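Local coordinates for protein beta-catenin homolog sys-1 (Caenorhabditis elegans, PDB 3C2G) that acts as a transcriptional coregulator in the Wnt asymmetry pathway of the worm, binding directly to the N-terminal region of the TCF factor POP-1, at residues 502-505 / 506-509; 512-515 / 516-520. One frame throughout, in Å; residues are numbered along the deposited sequence.

Interaction 1 (502-505 / 506-509)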
loop_
_atom_site.group_PDB
_atom_site.type_symbol
_atom_site.label_atom_id
_atom_site.label_comp_id
_atom_site.label_asym_id
_atom_site.label_seq_id
_atom_site.Cartn_x
_atom_site.Cartn_y
_atom_site.Cartn_z
ATOM N N TYR A 502 -28.665 -10.066 -0.728
ATOM C CA TYR A 502 -28.643 -11.420 -1.247
ATOM C C TYR A 502 -29.069 -11.457 -2.723
ATOM O O TYR A 502 -28.430 -12.128 -3.526
ATOM C CB TYR A 502 -29.550 -12.279 -0.373
ATOM C CG TYR A 502 -29.624 -13.739 -0.700
ATOM C CD1 TYR A 502 -28.634 -14.637 -0.273
ATOM C CD2 TYR A 502 -30.713 -14.241 -1.403
ATOM C CE1 TYR A 502 -28.734 -16.007 -0.566
ATOM C CE2 TYR A 502 -30.822 -15.596 -1.698
ATOM C CZ TYR A 502 -29.842 -16.469 -1.281
ATOM O OH TYR A 502 -29.997 -17.800 -1.602
ATOM N N SER A 503 -30.134 -10.721 -3.063
ATOM C CA SER A 503 -30.571 -10.542 -4.452
ATOM C C SER A 503 -29.491 -9.883 -5.296
ATOM O O SER A 503 -29.166 -10.353 -6.376
ATOM C CB SER A 503 -31.830 -9.679 -4.509
ATOM O OG SER A 503 -32.965 -10.415 -4.090
ATOM N N TRP A 504 -28.936 -8.792 -4.782
ATOM C CA TRP A 504 -27.907 -8.021 -5.468
ATOM C C TRP A 504 -26.715 -8.870 -5.897
ATOM O O TRP A 504 -26.220 -8.734 -7.018
ATOM C CB TRP A 504 -27.440 -6.888 -4.558
ATOM C CG TRP A 504 -26.247 -6.139 -5.065
ATOM C CD1 TRP A 504 -26.242 -5.133 -5.988
ATOM C CD2 TRP A 504 -24.885 -6.319 -4.660
ATOM N NE1 TRP A 504 -24.964 -4.681 -6.187
ATOM C CE2 TRP A 504 -24.109 -5.389 -5.386
ATOM C CE3 TRP A 504 -24.246 -7.170 -3.747
ATOM C CZ2 TRP A 504 -22.725 -5.287 -5.236
ATOM C CZ3 TRP A 504 -22.868 -7.070 -3.595
ATOM C CH2 TRP A 504 -22.122 -6.136 -4.339
ATOM N N VAL A 505 -26.272 -9.753 -5.009
ATOM C CA VAL A 505 -25.093 -10.564 -5.267
ATOM C C VAL A 505 -25.299 -11.496 -6.474
ATOM O O VAL A 505 -24.360 -11.771 -7.227
ATOM C CB VAL A 505 -24.611 -11.319 -3.979
ATOM C CG1 VAL A 505 -25.319 -12.657 -3.805
ATOM C CG2 VAL A 505 -23.126 -11.528 -4.025
ATOM N N PHE A 506 -26.529 -11.956 -6.680
ATOM C CA PHE A 506 -26.803 -12.824 -7.823
ATOM C C PHE A 506 -26.841 -12.100 -9.168
ATOM O O PHE A 506 -26.656 -12.713 -10.208
ATOM C CB PHE A 506 -28.050 -13.672 -7.577
ATOM C CG PHE A 506 -27.827 -14.757 -6.573
ATOM C CD1 PHE A 506 -27.162 -15.924 -6.933
ATOM C CD2 PHE A 506 -28.244 -14.599 -5.253
ATOM C CE1 PHE A 506 -26.933 -16.917 -6.002
ATOM C CE2 PHE A 506 -28.017 -15.585 -4.310
ATOM C CZ PHE A 506 -27.362 -16.748 -4.683
ATOM N N ARG A 507 -27.055 -10.788 -9.130
ATOM C CA ARG A 507 -27.067 -9.959 -10.328
ATOM C C ARG A 507 -25.674 -9.442 -10.677
ATOM O O ARG A 507 -25.482 -8.842 -11.726
ATOM C CB ARG A 507 -28.040 -8.789 -10.150
ATOM C CG ARG A 507 -29.503 -9.215 -10.057
ATOM C CD ARG A 507 -30.451 -8.029 -10.163
ATOM N NE ARG A 507 -30.958 -7.590 -8.858
ATOM C CZ ARG A 507 -30.506 -6.535 -8.183
ATOM N NH1 ARG A 507 -29.519 -5.789 -8.675
ATOM N NH2 ARG A 507 -31.039 -6.225 -7.009
ATOM N N GLN A 508 -24.707 -9.669 -9.792
ATOM C CA GLN A 508 -23.335 -9.223 -10.017
ATOM C C GLN A 508 -22.676 -10.070 -11.107
ATOM O O GLN A 508 -23.037 -11.243 -11.271
ATOM C CB GLN A 508 -22.510 -9.270 -8.721
ATOM C CG GLN A 508 -22.720 -8.105 -7.757
ATOM C CD GLN A 508 -22.508 -6.735 -8.394
ATOM O OE1 GLN A 508 -23.393 -6.213 -9.062
ATOM N NE2 GLN A 508 -21.337 -6.141 -8.168
ATOM N N PRO A 509 -21.713 -9.476 -11.854
ATOM C CA PRO A 509 -20.993 -10.149 -12.942
ATOM C C PRO A 509 -20.229 -11.377 -12.465
ATOM O O PRO A 509 -19.734 -11.398 -11.330
ATOM C CB PRO A 509 -19.996 -9.085 -13.419
ATOM C CG PRO A 509 -20.574 -7.786 -12.983
ATOM C CD PRO A 509 -21.262 -8.080 -11.690
#
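The last turn of helix 494-507, one of the helices of the armadillo domain, is held by two i to i+4 side-chain pairs, Tyr502 with Phe506 and Trp504 with Gln508. Phe506 turns an edge to the face of Tyr502 in a T-shaped stack, the ring planes 73° apart, with CE2 standing 3.6 Å from Tyr502 CZ. Val505 CG1 reaches the same phenyl ring off-centre, a CH-pi contact 4.2 Å from the Phe506 centroid. On another side of the turn, Gln508 CG sits over the six-membered ring of Trp504, and a bend at chi2 (-54°) folds the amide back until it stacks on the indole, its NE2 3.4 Å from Trp504 CZ2. Arg461 makes a cation-pi contact with the same indole. A leucine in place of Trp504 would probably leave the Gln508 amide without the flat surface it lies on and Arg461 without its aromatic partner. The backbone frays here: Arg507 N bonds to Trp504 O at 3.1 Å, while Gln508 N reaches Val505 O only weakly. Around the turn, Tyr502, Val505 and Phe506 pack on helix 515-535, and Trp504 and Val505 on Leu458 of helix 457-472.

Interaction 2 (512-515 / 516-520)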
loop_
_atom_site.group_PDB
_atom_site.type_symbol
_atom_site.label_atom_id
_atom_site.label_comp_id
_atom_site.label_asym_id
_atom_site.label_seq_id
_atom_site.Cartn_x
_atom_site.Cartn_y
_atom_site.Cartn_z
ATOM N N THR A 512 -14.002 -14.746 -11.567
ATOM C CA THR A 512 -13.259 -15.611 -10.644
ATOM C C THR A 512 -12.543 -14.849 -9.523
ATOM O O THR A 512 -12.234 -15.425 -8.482
ATOM C CB THR A 512 -12.249 -16.512 -11.399
ATOM O OG1 THR A 512 -11.419 -15.699 -12.240
ATOM C CG2 THR A 512 -12.980 -17.551 -12.264
ATOM N N ARG A 513 -12.279 -13.562 -9.744
ATOM C CA ARG A 513 -11.744 -12.677 -8.712
ATOM C C ARG A 513 -12.685 -12.529 -7.504
ATOM O O ARG A 513 -12.233 -12.480 -6.361
ATOM C CB ARG A 513 -11.455 -11.288 -9.294
ATOM C CG ARG A 513 -9.972 -10.957 -9.475
ATOM C CD ARG A 513 -9.694 -9.455 -9.249
ATOM N NE ARG A 513 -9.861 -9.061 -7.842
ATOM C CZ ARG A 513 -10.874 -8.341 -7.353
ATOM N NH1 ARG A 513 -11.846 -7.893 -8.145
ATOM N NH2 ARG A 513 -10.911 -8.058 -6.057
ATOM N N THR A 514 -13.987 -12.465 -7.766
ATOM C CA THR A 514 -14.960 -12.135 -6.735
ATOM C C THR A 514 -15.775 -13.337 -6.248
ATOM O O THR A 514 -16.596 -13.199 -5.345
ATOM C CB THR A 514 -15.913 -11.018 -7.206
ATOM O OG1 THR A 514 -16.683 -11.472 -8.326
ATOM C CG2 THR A 514 -15.127 -9.763 -7.593
ATOM N N GLN A 515 -15.523 -14.508 -6.832
ATOM C CA GLN A 515 -16.318 -15.709 -6.577
ATOM C C GLN A 515 -16.289 -16.166 -5.132
ATOM O O GLN A 515 -17.311 -16.548 -4.565
ATOM C CB GLN A 515 -15.867 -16.853 -7.490
ATOM C CG GLN A 515 -16.333 -16.693 -8.928
ATOM C CD GLN A 515 -17.847 -16.556 -9.040
ATOM O OE1 GLN A 515 -18.589 -17.502 -8.755
ATOM N NE2 GLN A 515 -18.312 -15.371 -9.446
ATOM N N SER A 516 -15.101 -16.133 -4.554
ATOM C CA SER A 516 -14.892 -16.502 -3.177
ATOM C C SER A 516 -15.707 -15.608 -2.203
ATOM O O SER A 516 -16.361 -16.109 -1.287
ATOM C CB SER A 516 -13.393 -16.459 -2.898
ATOM O OG SER A 516 -13.122 -16.560 -1.523
ATOM N N THR A 517 -15.694 -14.300 -2.429
ATOM C CA THR A 517 -16.394 -13.356 -1.564
ATOM C C THR A 517 -17.915 -13.438 -1.723
ATOM O O THR A 517 -18.657 -13.228 -0.759
ATOM C CB THR A 517 -15.914 -11.910 -1.813
ATOM O OG1 THR A 517 -14.493 -11.856 -1.674
ATOM C CG2 THR A 517 -16.494 -10.968 -0.799
ATOM N N LYS A 518 -18.367 -13.734 -2.937
ATOM C CA LYS A 518 -19.783 -13.923 -3.213
ATOM C C LYS A 518 -20.293 -15.162 -2.481
ATOM O O LYS A 518 -21.363 -15.139 -1.869
ATOM C CB LYS A 518 -20.048 -14.018 -4.726
ATOM C CG LYS A 518 -19.939 -12.676 -5.450
ATOM C CD LYS A 518 -19.677 -12.823 -6.933
ATOM C CE LYS A 518 -20.961 -12.811 -7.730
ATOM N NZ LYS A 518 -20.680 -12.762 -9.193
ATOM N N GLN A 519 -19.511 -16.234 -2.524
ATOM C CA GLN A 519 -19.861 -17.422 -1.783
ATOM C C GLN A 519 -19.961 -17.129 -0.279
ATOM O O GLN A 519 -20.914 -17.573 0.356
ATOM C CB GLN A 519 -18.887 -18.561 -2.084
ATOM C CG GLN A 519 -19.166 -19.869 -1.325
ATOM C CD GLN A 519 -20.562 -20.432 -1.583
ATOM O OE1 GLN A 519 -21.141 -20.239 -2.657
ATOM N NE2 GLN A 519 -21.102 -21.141 -0.593
ATOM N N GLN A 520 -19.017 -16.369 0.286
ATOM C CA GLN A 520 -19.054 -16.100 1.732
ATOM C C GLN A 520 -20.220 -15.198 2.153
ATOM O O GLN A 520 -20.706 -15.314 3.269
ATOM C CB GLN A 520 -17.705 -15.623 2.302
ATOM C CG GLN A 520 -17.388 -14.146 2.125
ATOM C CD GLN A 520 -16.194 -13.643 2.974
ATOM O OE1 GLN A 520 -15.493 -14.422 3.637
ATOM N NE2 GLN A 520 -15.965 -12.325 2.937
#
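Two backbone bonds start helix 515-535: Lys518 N donates to Thr514 O, and Gln519 N to Gln515 O, each at 3.0 Å. These are the i to i+4 bonds of a regular alpha-helix, and Gln520 N continues the series to Ser516 O.

The side chain that ties the turn together is Lys518. It runs back toward the start of the helix, its CG 3.4 Å from Thr514 O, so aliphatic carbon lies against a carbonyl oxygen already engaged by the backbone N of the same lysine. Further out, Lys518 CD comes 3.6 Å from Thr514 OG1. A bend at chi3 (93°) then redirects the end of the chain, and NZ is hydrogen-bonded to Pro509 O, with a weak second bond to Gln508 O. The ammonium group thus meets backbone carbonyls just past the end of helix 494-507, and the lysine spans the connection between the two helices.

Thr514 OG1 is bonded to Asn511 O, which joins the threonine to the loop before it. Gln515 folds at chi2 (-57°), and this brings its NE2 within 3.5 Å of Lys518 NZ; the two nitrogens are neighbours, and the closeness is one of packing. Gln519 sends its amide along the helix, where NE2 bonds to Glu523 OE1, one turn on.

Little of this is buried. Leu458 of helix 457-472 touches the side chains of Thr514, Thr517 and Lys518, so the first turn of helix 515-535 packs against that earlier helix, and the loop from helix 494-507 leads straight into it.

Interactions 1 and 2 come in series along the chain, with centres about 11 Å apart: interaction 1 closes helix 494-507 and interaction 2 opens helix 515-535, so together they frame the short connection between consecutive helices. They also meet directly. Lys518 CE lies 3.6 Å from Val505 O, so the lysine that bridges the connection also touches the backbone in the last turn of the first helix. Leu458 of helix 457-472 touches residues from both contacts. The result is a compact three-helix junction, about 29 and 23 Å from the chain's centre and on the same side of it, in the C-terminal part of this all-helical armadillo domain.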